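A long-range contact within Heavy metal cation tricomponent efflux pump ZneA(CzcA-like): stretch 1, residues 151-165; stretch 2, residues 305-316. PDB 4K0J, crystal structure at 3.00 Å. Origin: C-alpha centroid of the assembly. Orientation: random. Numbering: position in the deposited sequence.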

ATOM      1  N   GLU C 151     -14.320  39.652  14.278  1.00 45.57           N
ATOM      2  CA  GLU C 151     -14.831  39.558  12.911  1.00 43.72           C
ATOM      3  C   GLU C 151     -13.804  38.935  11.976  1.00 40.83           C
ATOM      4  O   GLU C 151     -14.133  38.078  11.156  1.00 41.59           O
ATOM      5  CB  GLU C 151     -15.265  40.926  12.388  1.00 37.47           C
ATOM      6  CG  GLU C 151     -16.506  41.471  13.070  1.00 54.33           C
ATOM      7  CD  GLU C 151     -17.189  42.565  12.267  1.00 72.24           C
ATOM      8  OE1 GLU C 151     -18.374  42.391  11.908  1.00 73.89           O
ATOM      9  OE2 GLU C 151     -16.546  43.601  12.000  1.00 81.72           O
ATOM     10  N   LEU C 152     -12.553  39.356  12.119  1.00 37.30           N
ATOM     11  CA  LEU C 152     -11.462  38.768  11.354  1.00 39.45           C
ATOM     12  C   LEU C 152     -11.256  37.304  11.714  1.00 41.51           C
ATOM     13  O   LEU C 152     -10.835  36.505  10.880  1.00 50.68           O
ATOM     14  CB  LEU C 152     -10.171  39.550  11.572  1.00 25.16           C
ATOM     15  CG  LEU C 152     -10.249  40.993  11.089  1.00 40.51           C
ATOM     16  CD1 LEU C 152      -8.866  41.622  11.069  1.00 46.10           C
ATOM     17  CD2 LEU C 152     -10.906  41.052   9.717  1.00 28.15           C
ATOM     18  N   SER C 153     -11.562  36.952  12.958  1.00 42.36           N
ATOM     19  CA  SER C 153     -11.425  35.572  13.394  1.00 34.52           C
ATOM     20  C   SER C 153     -12.465  34.696  12.724  1.00 33.33           C
ATOM     21  O   SER C 153     -12.139  33.617  12.233  1.00 35.64           O
ATOM     22  CB  SER C 153     -11.537  35.455  14.911  1.00 29.40           C
ATOM     23  OG  SER C 153     -10.489  36.158  15.548  1.00 24.17           O
ATOM     24  N   GLU C 154     -13.712  35.158  12.692  1.00 25.31           N
ATOM     25  CA  GLU C 154     -14.771  34.384  12.047  1.00 25.90           C
ATOM     26  C   GLU C 154     -14.549  34.316  10.541  1.00 40.55           C
ATOM     27  O   GLU C 154     -14.834  33.297   9.911  1.00 38.51           O
ATOM     28  CB  GLU C 154     -16.149  34.965  12.353  1.00 30.58           C
ATOM     29  CG  GLU C 154     -16.477  35.030  13.834  1.00 54.72           C
ATOM     30  CD  GLU C 154     -16.467  33.665  14.497  1.00 50.75           C
ATOM     31  OE1 GLU C 154     -17.364  32.853  14.177  1.00 33.81           O
ATOM     32  OE2 GLU C 154     -15.568  33.409  15.336  1.00 48.30           O
ATOM     33  N   LEU C 155     -14.038  35.402   9.966  1.00 40.20           N
ATOM     34  CA  LEU C 155     -13.714  35.419   8.545  1.00 37.47           C
ATOM     35  C   LEU C 155     -12.670  34.360   8.265  1.00 33.50           C
ATOM     36  O   LEU C 155     -12.774  33.604   7.304  1.00 32.87           O
ATOM     37  CB  LEU C 155     -13.187  36.784   8.116  1.00 26.42           C
ATOM     38  CG  LEU C 155     -14.236  37.882   7.981  1.00 43.18           C
ATOM     39  CD1 LEU C 155     -13.568  39.210   7.683  1.00 55.68           C
ATOM     40  CD2 LEU C 155     -15.235  37.526   6.899  1.00 28.20           C
ATOM     41  N   GLN C 156     -11.663  34.310   9.123  1.00 24.81           N
ATOM     42  CA  GLN C 156     -10.621  33.314   8.997  1.00 32.12           C
ATOM     43  C   GLN C 156     -11.246  31.935   9.028  1.00 31.90           C
ATOM     44  O   GLN C 156     -11.111  31.158   8.083  1.00 34.67           O
ATOM     45  CB  GLN C 156      -9.625  33.461  10.147  1.00 33.90           C
ATOM     46  CG  GLN C 156      -8.578  32.362  10.238  1.00 34.84           C
ATOM     47  CD  GLN C 156      -7.375  32.617   9.354  1.00 40.91           C
ATOM     48  OE1 GLN C 156      -7.512  32.932   8.171  1.00 52.33           O
ATOM     49  NE2 GLN C 156      -6.183  32.483   9.926  1.00 37.20           N
ATOM     50  N   PHE C 157     -11.969  31.661  10.107  1.00 24.49           N
ATOM     51  CA  PHE C 157     -12.462  30.320  10.393  1.00 24.82           C
ATOM     52  C   PHE C 157     -13.425  29.778   9.356  1.00 30.02           C
ATOM     53  O   PHE C 157     -13.374  28.594   9.021  1.00 29.44           O
ATOM     54  CB  PHE C 157     -13.145  30.285  11.758  1.00 25.71           C
ATOM     55  CG  PHE C 157     -12.233  30.600  12.902  1.00 24.24           C
ATOM     56  CD1 PHE C 157     -10.883  30.318  12.828  1.00 28.58           C
ATOM     57  CD2 PHE C 157     -12.727  31.179  14.050  1.00 24.36           C
ATOM     58  CE1 PHE C 157     -10.043  30.613  13.884  1.00 25.27           C
ATOM     59  CE2 PHE C 157     -11.895  31.473  15.105  1.00 26.20           C
ATOM     60  CZ  PHE C 157     -10.550  31.186  15.023  1.00 25.10           C
ATOM     61  N   TRP C 158     -14.306  30.635   8.856  1.00 25.97           N
ATOM     62  CA  TRP C 158     -15.422  30.144   8.059  1.00 38.32           C
ATOM     63  C   TRP C 158     -15.364  30.503   6.573  1.00 40.09           C
ATOM     64  O   TRP C 158     -16.153  29.993   5.773  1.00 27.86           O
ATOM     65  CB  TRP C 158     -16.739  30.586   8.693  1.00 27.51           C
ATOM     66  CG  TRP C 158     -16.771  30.308  10.160  1.00 42.42           C
ATOM     67  CD1 TRP C 158     -16.597  31.206  11.169  1.00 41.08           C
ATOM     68  CD2 TRP C 158     -16.954  29.034  10.785  1.00 45.24           C
ATOM     69  NE1 TRP C 158     -16.676  30.575  12.384  1.00 37.62           N
ATOM     70  CE2 TRP C 158     -16.895  29.239  12.176  1.00 38.88           C
ATOM     71  CE3 TRP C 158     -17.173  27.741  10.305  1.00 47.86           C
ATOM     72  CZ2 TRP C 158     -17.051  28.203  13.087  1.00 33.13           C
ATOM     73  CZ3 TRP C 158     -17.322  26.715  11.213  1.00 28.20           C
ATOM     74  CH2 TRP C 158     -17.265  26.951  12.585  1.00 28.03           C
ATOM     75  N   LYS C 159     -14.420  31.361   6.204  1.00 42.78           N
ATOM     76  CA  LYS C 159     -14.245  31.739   4.806  1.00 39.74           C
ATOM     77  C   LYS C 159     -12.872  31.340   4.275  1.00 26.63           C
ATOM     78  O   LYS C 159     -12.765  30.529   3.361  1.00 30.88           O
ATOM     79  CB  LYS C 159     -14.454  33.248   4.615  1.00 32.61           C
ATOM     80  CG  LYS C 159     -15.810  33.757   5.080  1.00 30.34           C
ATOM     81  CD  LYS C 159     -16.941  33.003   4.397  1.00 42.99           C
ATOM     82  CE  LYS C 159     -18.296  33.558   4.798  1.00 47.97           C
ATOM     83  NZ  LYS C 159     -18.471  34.971   4.361  1.00 51.24           N
ATOM     84  N   VAL C 160     -11.827  31.909   4.863  1.00 34.96           N
ATOM     85  CA  VAL C 160     -10.477  31.811   4.317  1.00 31.54           C
ATOM     86  C   VAL C 160      -9.911  30.399   4.367  1.00 36.75           C
ATOM     87  O   VAL C 160      -9.517  29.837   3.338  1.00 35.45           O
ATOM     88  CB  VAL C 160      -9.515  32.763   5.050  1.00 25.20           C
ATOM     89  CG1 VAL C 160      -8.113  32.617   4.508  1.00 25.07           C
ATOM     90  CG2 VAL C 160      -9.987  34.195   4.904  1.00 80.52           C
ATOM     91  N   ILE C 161      -9.858  29.833   5.567  1.00 37.25           N
ATOM     92  CA  ILE C 161      -9.355  28.477   5.725  1.00 24.99           C
ATOM     93  C   ILE C 161     -10.193  27.450   4.960  1.00 41.15           C
ATOM     94  O   ILE C 161      -9.627  26.656   4.212  1.00 52.29           O
ATOM     95  CB  ILE C 161      -9.170  28.076   7.202  1.00 29.21           C
ATOM     96  CG1 ILE C 161      -8.085  28.950   7.850  1.00 36.24           C
ATOM     97  CG2 ILE C 161      -8.791  26.610   7.303  1.00 24.73           C
ATOM     98  CD1 ILE C 161      -7.954  28.781   9.366  1.00 36.26           C
ATOM     99  N   PRO C 162     -11.535  27.474   5.111  1.00 40.50           N
ATOM    100  CA  PRO C 162     -12.313  26.510   4.320  1.00 38.08           C
ATOM    101  C   PRO C 162     -12.036  26.608   2.820  1.00 49.14           C
ATOM    102  O   PRO C 162     -12.181  25.616   2.105  1.00 53.17           O
ATOM    103  CB  PRO C 162     -13.763  26.907   4.614  1.00 31.12           C
ATOM    104  CG  PRO C 162     -13.712  27.541   5.953  1.00 28.79           C
ATOM    105  CD  PRO C 162     -12.401  28.263   6.010  1.00 36.97           C
ATOM    106  N   ARG C 163     -11.621  27.781   2.355  1.00 27.15           N
ATOM    107  CA  ARG C 163     -11.346  27.976   0.942  1.00 27.69           C
ATOM    108  C   ARG C 163      -9.979  27.418   0.566  1.00 42.77           C
ATOM    109  O   ARG C 163      -9.860  26.606  -0.350  1.00 34.48           O
ATOM    110  CB  ARG C 163     -11.444  29.458   0.576  1.00 27.77           C
ATOM    111  CG  ARG C 163     -11.086  29.784  -0.868  1.00 28.44           C
ATOM    112  CD  ARG C 163     -12.029  29.107  -1.857  1.00 37.82           C
ATOM    113  NE  ARG C 163     -11.684  29.416  -3.245  1.00 41.72           N
ATOM    114  CZ  ARG C 163     -10.783  28.751  -3.959  1.00 51.74           C
ATOM    115  NH1 ARG C 163     -10.130  27.729  -3.423  1.00 64.08           N
ATOM    116  NH2 ARG C 163     -10.531  29.107  -5.211  1.00 31.12           N
ATOM    117  N   LEU C 164      -8.947  27.855   1.278  1.00 41.38           N
ATOM    118  CA  LEU C 164      -7.594  27.405   0.998  1.00 26.89           C
ATOM    119  C   LEU C 164      -7.452  25.902   1.184  1.00 28.38           C
ATOM    120  O   LEU C 164      -6.563  25.283   0.610  1.00 41.42           O
ATOM    121  CB  LEU C 164      -6.596  28.144   1.885  1.00 30.11           C
ATOM    122  CG  LEU C 164      -6.478  29.644   1.619  1.00 31.75           C
ATOM    123  CD1 LEU C 164      -5.713  30.296   2.747  1.00 38.60           C
ATOM    124  CD2 LEU C 164      -5.783  29.897   0.299  1.00 26.86           C
ATOM    125  N   LYS C 165      -8.339  25.311   1.979  1.00 27.03           N
ATOM    126  CA  LYS C 165      -8.353  23.863   2.171  1.00 31.46           C
ATOM    127  C   LYS C 165      -8.768  23.125   0.897  1.00 36.43           C
ATOM    128  O   LYS C 165      -8.611  21.910   0.797  1.00 38.42           O
ATOM    129  CB  LYS C 165      -9.292  23.474   3.318  1.00 32.27           C
ATOM    130  CG  LYS C 165      -8.761  23.742   4.723  1.00 26.83           C
ATOM    131  CD  LYS C 165      -8.188  22.487   5.355  1.00 42.92           C
ATOM    132  CE  LYS C 165      -9.259  21.429   5.568  1.00 51.63           C
ATOM    133  NZ  LYS C 165      -8.697  20.142   6.075  1.00 56.36           N
ATOM    134  N   ASP C 305      -9.200  34.755  -5.345  1.00 56.41           N
ATOM    135  CA  ASP C 305     -10.651  34.578  -5.245  1.00 52.50           C
ATOM    136  C   ASP C 305     -11.215  35.129  -3.936  1.00 49.22           C
ATOM    137  O   ASP C 305     -12.305  35.706  -3.909  1.00 48.48           O
ATOM    138  CB  ASP C 305     -11.006  33.093  -5.375  1.00 53.44           C
ATOM    139  CG  ASP C 305     -12.499  32.834  -5.304  1.00 55.90           C
ATOM    140  OD1 ASP C 305     -13.289  33.747  -5.629  1.00 60.31           O
ATOM    141  OD2 ASP C 305     -12.880  31.704  -4.934  1.00 51.88           O
ATOM    142  N   LEU C 306     -10.468  34.945  -2.855  1.00 40.79           N
ATOM    143  CA  LEU C 306     -10.895  35.436  -1.557  1.00 41.91           C
ATOM    144  C   LEU C 306     -10.934  36.955  -1.532  1.00 43.41           C
ATOM    145  O   LEU C 306     -11.918  37.546  -1.092  1.00 51.14           O
ATOM    146  CB  LEU C 306      -9.986  34.908  -0.446  1.00 39.94           C
ATOM    147  CG  LEU C 306     -10.249  33.468  -0.008  1.00 34.95           C
ATOM    148  CD1 LEU C 306      -9.266  33.059   1.064  1.00 31.38           C
ATOM    149  CD2 LEU C 306     -11.671  33.313   0.494  1.00 28.15           C
ATOM    150  N   ASN C 307      -9.869  37.592  -2.002  1.00 31.92           N
ATOM    151  CA  ASN C 307      -9.833  39.052  -1.969  1.00 47.08           C
ATOM    152  C   ASN C 307     -10.843  39.691  -2.929  1.00 64.58           C
ATOM    153  O   ASN C 307     -11.575  40.614  -2.564  1.00 70.34           O
ATOM    154  CB  ASN C 307      -8.419  39.573  -2.245  1.00 38.91           C
ATOM    155  CG  ASN C 307      -7.456  39.277  -1.109  1.00 43.53           C
ATOM    156  OD1 ASN C 307      -7.763  39.508   0.061  1.00 38.80           O
ATOM    157  ND2 ASN C 307      -6.281  38.761  -1.452  1.00 46.47           N
ATOM    158  N   ASP C 308     -10.881  39.176  -4.151  1.00 65.06           N
ATOM    159  CA  ASP C 308     -11.703  39.738  -5.217  1.00 63.54           C
ATOM    160  C   ASP C 308     -13.209  39.627  -4.971  1.00 64.32           C
ATOM    161  O   ASP C 308     -13.946  40.605  -5.118  1.00 62.42           O
ATOM    162  CB  ASP C 308     -11.368  39.055  -6.549  1.00 65.46           C
ATOM    163  CG  ASP C 308      -9.917  39.243  -6.963  1.00 71.95           C
ATOM    164  OD1 ASP C 308      -9.087  39.640  -6.115  1.00 64.05           O
ATOM    165  OD2 ASP C 308      -9.607  38.979  -8.145  1.00 79.51           O
ATOM    166  N   ASN C 309     -13.666  38.433  -4.606  1.00 68.19           N
ATOM    167  CA  ASN C 309     -15.096  38.143  -4.631  1.00 62.91           C
ATOM    168  C   ASN C 309     -15.729  37.700  -3.314  1.00 59.28           C
ATOM    169  O   ASN C 309     -16.912  37.946  -3.083  1.00 73.11           O
ATOM    170  CB  ASN C 309     -15.386  37.102  -5.709  1.00 59.89           C
ATOM    171  CG  ASN C 309     -14.539  37.304  -6.947  1.00 55.46           C
ATOM    172  OD1 ASN C 309     -14.820  38.172  -7.771  1.00 50.23           O
ATOM    173  ND2 ASN C 309     -13.493  36.498  -7.085  1.00 58.26           N
ATOM    174  N   ILE C 310     -14.962  37.046  -2.453  1.00 44.93           N
ATOM    175  CA  ILE C 310     -15.544  36.497  -1.233  1.00 53.84           C
ATOM    176  C   ILE C 310     -15.507  37.438  -0.028  1.00 68.73           C
ATOM    177  O   ILE C 310     -16.555  37.839   0.484  1.00 83.63           O
ATOM    178  CB  ILE C 310     -14.903  35.159  -0.842  1.00 50.39           C
ATOM    179  CG1 ILE C 310     -14.873  34.219  -2.049  1.00 54.79           C
ATOM    180  CG2 ILE C 310     -15.661  34.540   0.324  1.00 33.70           C
ATOM    181  CD1 ILE C 310     -14.440  32.809  -1.723  1.00 50.47           C
ATOM    182  N   LEU C 311     -14.301  37.777   0.428  1.00 54.29           N
ATOM    183  CA  LEU C 311     -14.132  38.597   1.624  1.00 33.82           C
ATOM    184  C   LEU C 311     -14.818  39.959   1.525  1.00 54.40           C
ATOM    185  O   LEU C 311     -14.987  40.492   0.430  1.00 64.47           O
ATOM    186  CB  LEU C 311     -12.645  38.797   1.929  1.00 34.52           C
ATOM    187  CG  LEU C 311     -11.849  37.553   2.325  1.00 37.17           C
ATOM    188  CD1 LEU C 311     -10.443  37.936   2.754  1.00 27.93           C
ATOM    189  CD2 LEU C 311     -12.560  36.778   3.426  1.00 37.03           C
ATOM    190  N   PRO C 312     -15.234  40.515   2.677  1.00 59.03           N
ATOM    191  CA  PRO C 312     -15.711  41.896   2.710  1.00 53.53           C
ATOM    192  C   PRO C 312     -14.598  42.816   2.256  1.00 63.07           C
ATOM    193  O   PRO C 312     -13.423  42.462   2.370  1.00 62.46           O
ATOM    194  CB  PRO C 312     -15.991  42.131   4.196  1.00 44.47           C
ATOM    195  CG  PRO C 312     -16.290  40.790   4.735  1.00 50.44           C
ATOM    196  CD  PRO C 312     -15.385  39.855   3.985  1.00 61.40           C
ATOM    197  N   LYS C 313     -14.959  43.980   1.738  1.00 66.21           N
ATOM    198  CA  LYS C 313     -13.961  44.943   1.310  1.00 62.35           C
ATOM    199  C   LYS C 313     -13.212  45.483   2.530  1.00 58.39           C
ATOM    200  O   LYS C 313     -13.717  45.428   3.656  1.00 54.01           O
ATOM    201  CB  LYS C 313     -14.618  46.060   0.497  1.00 68.19           C
ATOM    202  CG  LYS C 313     -14.609  45.823  -1.015  1.00 77.53           C
ATOM    203  CD  LYS C 313     -15.029  44.404  -1.402  1.00 80.84           C
ATOM    204  CE  LYS C 313     -16.524  44.176  -1.213  1.00 88.53           C
ATOM    205  NZ  LYS C 313     -16.946  42.793  -1.592  1.00 85.52           N
ATOM    206  N   ASP C 314     -12.005  45.992   2.296  1.00 57.12           N
ATOM    207  CA  ASP C 314     -11.075  46.353   3.371  1.00 62.97           C
ATOM    208  C   ASP C 314     -10.882  45.197   4.340  1.00 54.45           C
ATOM    209  O   ASP C 314     -10.801  45.381   5.550  1.00 52.98           O
ATOM    210  CB  ASP C 314     -11.494  47.623   4.115  1.00 80.84           C
ATOM    211  CG  ASP C 314     -10.373  48.184   4.980  1.00 87.39           C
ATOM    212  OD1 ASP C 314      -9.421  48.769   4.416  1.00 83.81           O
ATOM    213  OD2 ASP C 314     -10.439  48.030   6.218  1.00 92.29           O
ATOM    214  N   VAL C 315     -10.853  43.997   3.780  1.00 50.73           N
ATOM    215  CA  VAL C 315     -10.363  42.821   4.469  1.00 36.44           C
ATOM    216  C   VAL C 315      -9.579  42.074   3.413  1.00 33.26           C
ATOM    217  O   VAL C 315     -10.148  41.513   2.474  1.00 34.49           O
ATOM    218  CB  VAL C 315     -11.495  41.947   5.040  1.00 36.97           C
ATOM    219  CG1 VAL C 315     -10.998  40.537   5.317  1.00 30.44           C
ATOM    220  CG2 VAL C 315     -12.055  42.569   6.302  1.00 31.39           C
ATOM    221  N   LYS C 316      -8.261  42.111   3.542  1.00 41.58           N
ATOM    222  CA  LYS C 316      -7.406  41.514   2.534  1.00 43.30           C
ATOM    223  C   LYS C 316      -6.475  40.492   3.164  1.00 52.79           C
ATOM    224  O   LYS C 316      -5.838  40.765   4.184  1.00 55.53           O
ATOM    225  CB  LYS C 316      -6.605  42.598   1.806  1.00 41.08           C
ATOM    226  CG  LYS C 316      -7.455  43.582   1.010  1.00 40.47           C
ATOM    227  CD  LYS C 316      -8.206  42.881  -0.116  1.00 53.18           C
ATOM    228  CE  LYS C 316      -9.036  43.852  -0.948  1.00 65.27           C
ATOM    229  NZ  LYS C 316     -10.202  44.399  -0.199  1.00 74.07           N
TER

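The helix of stretch 1 packs one flank against the last turns of a second helix and the extended segment that follows it. The two helix axes stay 11.0 Å apart at closest approach, and their directions differ by 120°. The gap is filled by side chains, mostly branched aliphatic ones. Together the two stretches bury 477 Å².

Leu306 is the main bump from stretch 2. It has the largest covered area of any residue here, and its CA-to-CB bond points toward the first helix. Its tip enters a hollow bounded by Val160, Arg163 and Leu164. Leu306 CD1 lies 3.7 Å from Val160 CG1 and 4.4 Å from Leu164 CG. Leu306 CD2 lies 3.8 Å from Arg163 CG and 4.1 Å from the backbone atom Lys159 O. Backbone as well as side chains thus lines this pocket. The CA atoms of Val160 and Leu306 are 6.9 Å apart, which leaves little room between the backbones.

Leu311 is the next bump. It is the first residue to leave helical geometry, and its CA-to-CB bond points sideways, yet the end of the side chain comes nearer. Its CD2 reaches three residues of the first helix: Val160 CG2 is 3.9 Å from Leu311 CD2, Lys159 CB is 4.2 Å from it, and Leu155 CD2 is 4.4 Å from it. Val160 therefore touches both leucines: CG1 meets Leu306, and Val160 CG2 lies between, 4.1 Å from Leu306 CD1 as well as near Leu311 CD2.

Leu155 is the bump in the other direction. Its CA-to-CB bond points toward stretch 2, and its two methyls share Pro312. Leu155 CD2 rests 3.7 Å from Pro312 CD, and Leu155 CD1 lies 4.2 Å from Pro312 CD and 3.7 Å from Val315 CG1. Leu152 extends the apolar surface one turn earlier, with Leu152 CD2 3.9 Å from Val315 CG2. Both methyls of Val315 are used.

The polar contact lies near the other end. Arg163 NE donates a hydrogen bond to Asp305 OD2 at 3.1 Å, with a nearly straight angle of 168°, as part of a salt bridge. The carboxylate oxygen sits at the edge of the guanidinium, near its plane. The other oxygen, Asp305 OD1, accepts a bond from Asn309 ND2 at 3.1 Å, so the aspartate also ties to its own helix. The aliphatic part of Arg163 packs too: CG covers Leu306, and Arg163 CD approaches Ile310 CD1 at 4.4 Å.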